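PDB 5HIW: cytochrome P450 CYP260B1 from Sorangium cellulosum, which belongs to the cytochrome P450 superfamily and binds protoporphyrin IX containing iron inside a mostly helical fold. Local coordinates for residues Glu101-Val104 against Thr105-Arg109; Glu231-Ser234 against Trp235-Asn239; Ala344-Glu347 against Ala348-Gly351. All coordinates share one frame; numbering follows the deposited sequence.

Interaction 1 of 3, residues Glu101-Val104 against Thr105-Arg109; sequences EATV and TPVAR
Pro-106 sets its ring against the backbone of the helical turn before it, where Glu-101, Ala-102, Thr-103 and Val-104 surround it as a knob in a hole. Here ring carbons touch carbonyl oxygens. CD lies 3.4 Å from Thr-103 O and 3.5 Å from Glu-101 O, while CG sits 3.6 Å from Ala-102 O. Because the ring closes on the backbone nitrogen, Pro-106 has no N-H to return to that turn, and the helix is kinked here, just beyond a wider, pi-type turn over 101-104. Regular bonding resumes at once. Val-107 N donates to Thr-103 O over 3.2 Å, and Ala-108 N gives a shorter, straighter bond of 2.8 Å to Val-104 O (171° at the hydrogen). Thr-103 O is also touched by a methyl of Val-107: with CG1 anti to the backbone N (chi1 167°), CG2 is left beside the nitrogen, 3.2 Å from Thr-103 O. Thr-103 O therefore meets an N-H, a methyl and the proline ring. Ala-108 CB, in turn, rests on Val-104 O.

A step further out, Thr-105 OG1 is hydrogen-bonded to Glu-100 O, tying its hydroxyl to the preceding turn. Val-104 and Thr-105 face the helix 341-358, and Thr-103 and Val-107 pack on the helix 130-140. By its place in the fold, 93-113 is the P450 D helix, and these neighbours are the L and E helices of the conserved bundle.

Chemically, Pro-106 N donates nothing to the turn before it; its ring CG and CD lie in van der Waals contact with carbonyl oxygens of that turn, and the bonds from Val-107 N and Ala-108 N continue the helix past the kink.

Interaction 2 of 3, residues Glu231-Ser234 against Trp235-Asn239; sequences ETTS and WMLAN. With HEM (protoporphyrin IX containing Fe), chain B.
The P450 I-helix signature, an acidic residue followed by threonine beside the heme, appears here as Glu-231 and Thr-232, whose carbonyls accept the backbone N-H groups of Trp-235 and Met-236. Trp-235 N bonds to Glu-231 O at 3.2 Å and makes a weak second bond to Thr-232 O; that oxygen's stronger bond comes from Met-236 N, at 3.0 Å. The indole follows its own amide back to Glu-231, bringing CD1 within 3.3 Å of Glu-231 O.

Thr-232 turns its side chain to the porphyrin, CB 3.6 Å from HEM C3B. With chi1 at 53°, OG1 lies between the backbone N and the carbonyl carbon and hydrogen-bonds Gly-228 O. The extended chain of Met-236 brings SD to 3.8 Å from the vinyl carbon HEM CBB. The iron carries a water at 2.3 Å from FE to O.

The side chains of Thr-233 and Leu-237 lie side by side, Thr-233 CG2 3.9 Å from Leu-237 CD1. Glu-231 forms a salt bridge with Arg-155. Further along, Leu-237 is wedged between the helices 123-128, 130-140 and 341-358, while Trp-235 meets the Phe-124 ring and the loop carrying Pro-376 and Ala-379.

Interaction 3 of 3, residues Ala344-Glu347 against Ala348-Gly351; sequences ARME and ARVG
Chi1 of Met-346 (176°) sends CG away from the backbone nitrogen, and the chain then bends at both later torsions, folding its thioether down the helix toward Val-350. Arg-349 leaves its backbone in the same way, but a turn at chi3 (44°) brings its guanidinium back beside the methionine. The two side chains cross at a slant: Arg-349 NH2 comes to 3.5 Å from Met-346 CG, a contact of a nitrogen with aliphatic carbon. Met-346 and Val-350, by contrast, run alongside each other in the same direction, with Met-346 SD 3.9 Å from Val-350 CG2. That valine methyl also presses on the backbone, 3.2 Å from Met-346 O, the same oxygen that accepts the nearly straight bond from Val-350 N (2.9 Å, 171° at the hydrogen).

The position in the chain and the partners identify 341-358 as the L helix of the P450 fold, which begins at the heme and runs through the middle of the helical bundle. Ala-344 touches the heme at the near end. Its carbonyl takes Ala-348 N at 3.0 Å, and Ala-348 CB lies 3.4 Å from the same oxygen. Arg-345 O receives Arg-349 N, and Glu-347 O receives Gly-351 N, so all four carbonyls of 344-347 are bound within the helix.

Toward helix 232-245, part of the P450 I-helix, Ala-344 meets Met-236 and Ala-348 meets Leu-237, with Glu-347 on Thr-233. On the side facing the helix 93-113, Met-346 packs on Ile-96 and Val-104. The charged ends reach out of the helix to acids: Arg-349 NH2 makes a salt bridge with Glu-100, which probably helps hold the guanidinium across Met-346, and Arg-345 NH2 makes another with Glu-266 of the helix 261-271.

Overall arrangement
The L helix, holding interaction 3, stands between the other two. Interactions 1 and 3 have centres about 10 Å apart and touch through Val-104 CG2 and Met-346 CE at 3.7 Å, with Thr-105 against Val-350 beside them. Interactions 2 and 3, about 11 Å between centres, meet where Leu-237 CD2 packs 3.6 Å from Ala-348 CA and Met-236 SD lies 3.9 Å from Ala-344 CB. Interactions 1 and 2 do not touch; their nearest atoms are about 8 Å apart. The heme is reached directly by Thr-232, Thr-233 and Met-236 of interaction 2 and by Ala-344 of interaction 3, whereas the side chain of Val-104 remains about 10 Å from it.

Interaction 1 of 3, residues Glu101-Val104 against Thr105-Arg109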
loop_
_atom_site.group_PDB
_atom_site.type_symbol
_atom_site.label_atom_id
_atom_site.label_comp_id
_atom_site.label_asym_id
_atom_site.label_seq_id
_atom_site.Cartn_x
_atom_site.Cartn_y
_atom_site.Cartn_z
ATOM N N GLU A 101 -11.716 8.634 -14.996
ATOM C CA GLU A 101 -12.981 8.717 -15.684
ATOM C C GLU A 101 -13.339 7.379 -16.332
ATOM O O GLU A 101 -14.485 6.944 -16.323
ATOM C CB GLU A 101 -12.926 9.830 -16.750
ATOM C CG GLU A 101 -14.234 10.016 -17.505
ATOM C CD GLU A 101 -14.452 9.070 -18.693
ATOM O OE1 GLU A 101 -13.494 8.467 -19.239
ATOM O OE2 GLU A 101 -15.634 8.970 -19.090
ATOM N N ALA A 102 -12.361 6.762 -16.947
ATOM C CA ALA A 102 -12.640 5.541 -17.755
ATOM C C ALA A 102 -12.744 4.295 -16.914
ATOM O O ALA A 102 -13.457 3.363 -17.297
ATOM C CB ALA A 102 -11.529 5.363 -18.785
ATOM N N THR A 103 -12.072 4.223 -15.766
ATOM C CA THR A 103 -12.029 2.958 -15.025
ATOM C C THR A 103 -12.424 3.001 -13.581
ATOM O O THR A 103 -13.250 2.240 -13.158
ATOM C CB THR A 103 -10.620 2.337 -15.089
ATOM O OG1 THR A 103 -10.329 1.913 -16.434
ATOM C CG2 THR A 103 -10.499 1.162 -14.207
ATOM N N VAL A 104 -11.815 3.864 -12.787
ATOM C CA VAL A 104 -12.069 3.821 -11.338
ATOM C C VAL A 104 -13.478 4.273 -10.984
ATOM O O VAL A 104 -14.111 3.628 -10.182
ATOM C CB VAL A 104 -10.950 4.571 -10.603
ATOM C CG1 VAL A 104 -11.192 4.568 -9.087
ATOM C CG2 VAL A 104 -9.577 4.007 -10.945
ATOM N N THR A 105 -14.033 5.332 -11.601
ATOM C CA THR A 105 -15.375 5.785 -11.283
ATOM C C THR A 105 -16.430 4.719 -11.604
ATOM O O THR A 105 -17.285 4.406 -10.770
ATOM C CB THR A 105 -15.677 7.175 -11.900
ATOM O OG1 THR A 105 -14.721 8.095 -11.392
ATOM C CG2 THR A 105 -17.109 7.721 -11.569
ATOM N N PRO A 106 -16.367 4.137 -12.816
ATOM C CA PRO A 106 -17.309 3.079 -13.147
ATOM C C PRO A 106 -17.239 1.914 -12.183
ATOM O O PRO A 106 -18.310 1.475 -11.683
ATOM C CB PRO A 106 -16.902 2.651 -14.543
ATOM C CG PRO A 106 -16.321 3.822 -15.116
ATOM C CD PRO A 106 -15.636 4.565 -13.995
ATOM N N VAL A 107 -16.032 1.510 -11.826
ATOM C CA VAL A 107 -15.865 0.401 -10.858
ATOM C C VAL A 107 -16.428 0.778 -9.503
ATOM O O VAL A 107 -17.184 0.037 -8.894
ATOM C CB VAL A 107 -14.394 0.046 -10.626
ATOM C CG1 VAL A 107 -14.219 -0.842 -9.430
ATOM C CG2 VAL A 107 -13.791 -0.598 -11.835
ATOM N N ALA A 108 -16.034 1.964 -8.999
ATOM C CA ALA A 108 -16.542 2.459 -7.711
ATOM C C ALA A 108 -18.067 2.504 -7.715
ATOM O O ALA A 108 -18.727 2.157 -6.712
ATOM C CB ALA A 108 -15.949 3.862 -7.402
ATOM N N ARG A 109 -18.658 2.980 -8.816
ATOM C CA ARG A 109 -20.132 3.005 -8.904
ATOM C C ARG A 109 -20.748 1.626 -8.760
ATOM O O ARG A 109 -21.749 1.508 -8.103
ATOM C CB ARG A 109 -20.656 3.607 -10.224
ATOM C CG ARG A 109 -20.731 5.126 -10.113
ATOM C CD ARG A 109 -21.350 5.804 -11.318
ATOM N NE ARG A 109 -20.868 7.182 -11.349
ATOM C CZ ARG A 109 -21.197 8.104 -10.448
ATOM N NH1 ARG A 109 -22.054 7.866 -9.457
ATOM N NH2 ARG A 109 -20.688 9.302 -10.555
#

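Interaction 2 of 3, residues Glu231-Ser234 against Trp235-Asn239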
loop_
_atom_site.group_PDB
_atom_site.type_symbol
_atom_site.label_atom_id
_atom_site.label_comp_id
_atom_site.label_asym_id
_atom_site.label_seq_id
_atom_site.Cartn_x
_atom_site.Cartn_y
_atom_site.Cartn_z
ATOM N N GLU A 231 -2.977 -5.670 -3.029
ATOM C CA GLU A 231 -3.261 -5.654 -1.567
ATOM C C GLU A 231 -3.072 -4.334 -0.807
ATOM O O GLU A 231 -3.894 -3.985 0.050
ATOM C CB GLU A 231 -2.571 -6.779 -0.853
ATOM C CG GLU A 231 -3.311 -8.086 -1.209
ATOM C CD GLU A 231 -2.842 -9.308 -0.394
ATOM O OE1 GLU A 231 -2.348 -9.084 0.737
ATOM O OE2 GLU A 231 -2.960 -10.493 -0.899
ATOM N N THR A 232 -2.077 -3.576 -1.195
ATOM C CA THR A 232 -1.830 -2.254 -0.583
ATOM C C THR A 232 -3.074 -1.426 -0.662
ATOM O O THR A 232 -3.453 -0.762 0.310
ATOM C CB THR A 232 -0.633 -1.519 -1.236
ATOM O OG1 THR A 232 -0.847 -1.469 -2.664
ATOM C CG2 THR A 232 0.741 -2.220 -0.948
ATOM N N THR A 233 -3.725 -1.368 -1.852
ATOM C CA THR A 233 -4.873 -0.569 -2.013
ATOM C C THR A 233 -5.962 -0.888 -0.990
ATOM O O THR A 233 -6.607 0.025 -0.471
ATOM C CB THR A 233 -5.462 -0.731 -3.471
ATOM O OG1 THR A 233 -4.470 -0.327 -4.418
ATOM C CG2 THR A 233 -6.658 0.153 -3.595
ATOM N N SER A 234 -6.201 -2.191 -0.742
ATOM C CA SER A 234 -7.213 -2.590 0.219
ATOM C C SER A 234 -6.919 -2.109 1.660
ATOM O O SER A 234 -7.837 -1.552 2.294
ATOM C CB SER A 234 -7.347 -4.132 0.217
ATOM O OG SER A 234 -7.948 -4.544 -1.025
ATOM N N TRP A 235 -5.666 -2.124 2.032
ATOM C CA TRP A 235 -5.288 -1.731 3.457
ATOM C C TRP A 235 -5.358 -0.229 3.587
ATOM O O TRP A 235 -5.871 0.297 4.618
ATOM C CB TRP A 235 -4.037 -2.345 3.913
ATOM C CG TRP A 235 -4.219 -3.808 4.086
ATOM C CD1 TRP A 235 -3.720 -4.819 3.264
ATOM C CD2 TRP A 235 -5.024 -4.448 5.068
ATOM N NE1 TRP A 235 -4.186 -6.031 3.695
ATOM C CE2 TRP A 235 -4.952 -5.839 4.821
ATOM C CE3 TRP A 235 -5.795 -3.982 6.146
ATOM C CZ2 TRP A 235 -5.695 -6.758 5.573
ATOM C CZ3 TRP A 235 -6.486 -4.895 6.933
ATOM C CH2 TRP A 235 -6.459 -6.262 6.627
ATOM N N MET A 236 -5.000 0.505 2.516
ATOM C CA MET A 236 -5.211 1.988 2.532
ATOM C C MET A 236 -6.651 2.387 2.596
ATOM O O MET A 236 -7.059 3.277 3.381
ATOM C CB MET A 236 -4.547 2.654 1.314
ATOM C CG MET A 236 -4.936 4.162 1.137
ATOM S SD MET A 236 -3.710 4.963 0.059
ATOM C CE MET A 236 -4.258 6.671 0.244
ATOM N N LEU A 237 -7.480 1.725 1.784
ATOM C CA LEU A 237 -8.897 1.976 1.847
ATOM C C LEU A 237 -9.475 1.574 3.174
ATOM O O LEU A 237 -10.304 2.327 3.712
ATOM C CB LEU A 237 -9.645 1.288 0.704
ATOM C CG LEU A 237 -9.356 1.745 -0.765
ATOM C CD1 LEU A 237 -10.052 0.809 -1.769
ATOM C CD2 LEU A 237 -9.794 3.166 -0.930
ATOM N N ALA A 238 -9.037 0.441 3.727
ATOM C CA ALA A 238 -9.549 -0.027 4.962
ATOM C C ALA A 238 -9.285 1.037 6.054
ATOM O O ALA A 238 -10.179 1.427 6.787
ATOM C CB ALA A 238 -8.901 -1.336 5.401
ATOM N N ASN A 239 -8.061 1.523 6.147
ATOM C CA ASN A 239 -7.756 2.446 7.257
ATOM C C ASN A 239 -8.282 3.853 7.052
ATOM O O ASN A 239 -8.544 4.558 8.010
ATOM C CB ASN A 239 -6.276 2.465 7.453
ATOM C CG ASN A 239 -5.729 1.137 7.957
ATOM O OD1 ASN A 239 -6.447 0.158 8.148
ATOM N ND2 ASN A 239 -4.480 1.129 8.233
HETATM C CHA HEM B . 7.050 1.336 -3.641
HETATM C CHB HEM B . 3.573 1.749 -0.269
HETATM C CHC HEM B . 0.227 1.699 -3.709
HETATM C CHD HEM B . 3.604 0.334 -6.821
HETATM C C1A HEM B . 6.425 1.523 -2.441
HETATM C C2A HEM B . 7.064 1.687 -1.183
HETATM C C3A HEM B . 6.087 1.843 -0.235
HETATM C C4A HEM B . 4.831 1.653 -0.899
HETATM C CMA HEM B . 6.315 2.033 1.278
HETATM C CAA HEM B . 8.564 1.830 -0.951
HETATM C CBA HEM B . 9.226 0.442 -0.948
HETATM C CGA HEM B . 10.637 0.483 -0.472
HETATM O O1A HEM B . 11.253 1.596 -0.401
HETATM O O2A HEM B . 11.141 -0.549 0.038
HETATM C C1B HEM B . 2.381 1.721 -0.885
HETATM C C2B HEM B . 1.150 1.979 -0.189
HETATM C C3B HEM B . 0.198 1.979 -1.189
HETATM C C4B HEM B . 0.853 1.686 -2.466
HETATM C CMB HEM B . 0.862 2.162 1.312
HETATM C CAB HEM B . -1.202 2.151 -0.886
HETATM C CBB HEM B . -2.247 1.895 -1.601
HETATM C C1C HEM B . 0.863 1.321 -4.891
HETATM C C2C HEM B . 0.161 1.224 -6.135
HETATM C C3C HEM B . 1.133 0.825 -7.012
HETATM C C4C HEM B . 2.362 0.642 -6.310
HETATM C CMC HEM B . -1.314 1.531 -6.231
HETATM C CAC HEM B . 0.999 0.584 -8.461
HETATM C CBC HEM B . 0.099 1.242 -9.177
HETATM C C1D HEM B . 4.811 0.521 -6.156
HETATM C C2D HEM B . 6.086 0.274 -6.879
HETATM C C3D HEM B . 7.048 0.541 -6.005
HETATM C C4D HEM B . 6.361 0.977 -4.779
HETATM C CMD HEM B . 6.272 -0.267 -8.284
HETATM C CAD HEM B . 8.569 0.529 -6.233
HETATM C CBD HEM B . 8.994 1.931 -6.625
HETATM C CGD HEM B . 10.497 2.040 -6.917
HETATM O O1D HEM B . 11.339 1.206 -6.463
HETATM O O2D HEM B . 10.951 3.002 -7.624
HETATM N NA HEM B . 5.030 1.530 -2.230
HETATM N NB HEM B . 2.159 1.690 -2.219
HETATM N NC HEM B . 2.154 1.044 -5.001
HETATM N ND HEM B . 5.028 0.924 -4.881
HETATM FE FE HEM B . 3.632 1.332 -3.593
HETATM O O HOH W 1 3.534 -0.909 -3.105
#

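Interaction 3 of 3, residues Ala344-Glu347 against Ala348-Gly351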
loop_
_atom_site.group_PDB
_atom_site.type_symbol
_atom_site.label_atom_id
_atom_site.label_comp_id
_atom_site.label_asym_id
_atom_site.label_seq_id
_atom_site.Cartn_x
_atom_site.Cartn_y
_atom_site.Cartn_z
ATOM N N ALA A 344 -3.109 5.318 -5.893
ATOM C CA ALA A 344 -3.684 5.052 -4.570
ATOM C C ALA A 344 -4.521 6.228 -4.083
ATOM O O ALA A 344 -5.659 6.070 -3.626
ATOM C CB ALA A 344 -2.576 4.734 -3.640
ATOM N N ARG A 345 -3.950 7.436 -4.159
ATOM C CA ARG A 345 -4.693 8.619 -3.736
ATOM C C ARG A 345 -5.962 8.851 -4.517
ATOM O O ARG A 345 -6.957 9.226 -3.992
ATOM C CB ARG A 345 -3.764 9.834 -3.855
ATOM C CG ARG A 345 -2.833 9.992 -2.614
ATOM C CD ARG A 345 -1.710 11.004 -2.880
ATOM N NE ARG A 345 -0.936 11.375 -1.658
ATOM C CZ ARG A 345 0.389 11.540 -1.611
ATOM N NH1 ARG A 345 1.198 11.230 -2.670
ATOM N NH2 ARG A 345 0.959 11.926 -0.466
ATOM N N MET A 346 -5.924 8.657 -5.824
ATOM C CA MET A 346 -7.055 8.856 -6.610
ATOM C C MET A 346 -8.175 7.817 -6.347
ATOM O O MET A 346 -9.361 8.120 -6.285
ATOM C CB MET A 346 -6.686 8.913 -8.079
ATOM C CG MET A 346 -7.857 9.034 -9.015
ATOM S SD MET A 346 -8.578 7.462 -9.631
ATOM C CE MET A 346 -7.339 6.985 -10.756
ATOM N N GLU A 347 -7.754 6.567 -6.245
ATOM C CA GLU A 347 -8.737 5.503 -5.994
ATOM C C GLU A 347 -9.398 5.699 -4.632
ATOM O O GLU A 347 -10.608 5.566 -4.492
ATOM C CB GLU A 347 -8.012 4.173 -6.085
ATOM C CG GLU A 347 -8.963 2.968 -6.117
ATOM C CD GLU A 347 -8.273 1.662 -6.447
ATOM O OE1 GLU A 347 -7.167 1.595 -7.050
ATOM O OE2 GLU A 347 -8.975 0.679 -6.120
ATOM N N ALA A 348 -8.640 6.044 -3.633
ATOM C CA ALA A 348 -9.203 6.387 -2.339
ATOM C C ALA A 348 -10.182 7.533 -2.439
ATOM O O ALA A 348 -11.288 7.486 -1.896
ATOM C CB ALA A 348 -8.111 6.649 -1.345
ATOM N N ARG A 349 -9.821 8.630 -3.087
ATOM C CA ARG A 349 -10.740 9.734 -3.236
ATOM C C ARG A 349 -12.035 9.399 -3.977
ATOM O O ARG A 349 -13.160 9.737 -3.519
ATOM C CB ARG A 349 -10.010 10.898 -3.940
ATOM C CG ARG A 349 -10.940 12.022 -4.304
ATOM C CD ARG A 349 -10.260 13.191 -5.005
ATOM N NE ARG A 349 -9.305 12.842 -6.056
ATOM C CZ ARG A 349 -9.601 12.597 -7.326
ATOM N NH1 ARG A 349 -10.835 12.628 -7.723
ATOM N NH2 ARG A 349 -8.628 12.322 -8.174
ATOM N N VAL A 350 -11.907 8.754 -5.118
ATOM C CA VAL A 350 -13.040 8.391 -5.934
ATOM C C VAL A 350 -13.992 7.418 -5.257
ATOM O O VAL A 350 -15.210 7.656 -5.187
ATOM C CB VAL A 350 -12.603 7.834 -7.243
ATOM C CG1 VAL A 350 -13.797 7.292 -8.029
ATOM C CG2 VAL A 350 -11.881 8.898 -8.038
ATOM N N GLY A 351 -13.444 6.322 -4.764
ATOM C CA GLY A 351 -14.221 5.350 -4.049
ATOM C C GLY A 351 -14.961 5.903 -2.861
ATOM O O GLY A 351 -16.150 5.595 -2.631
#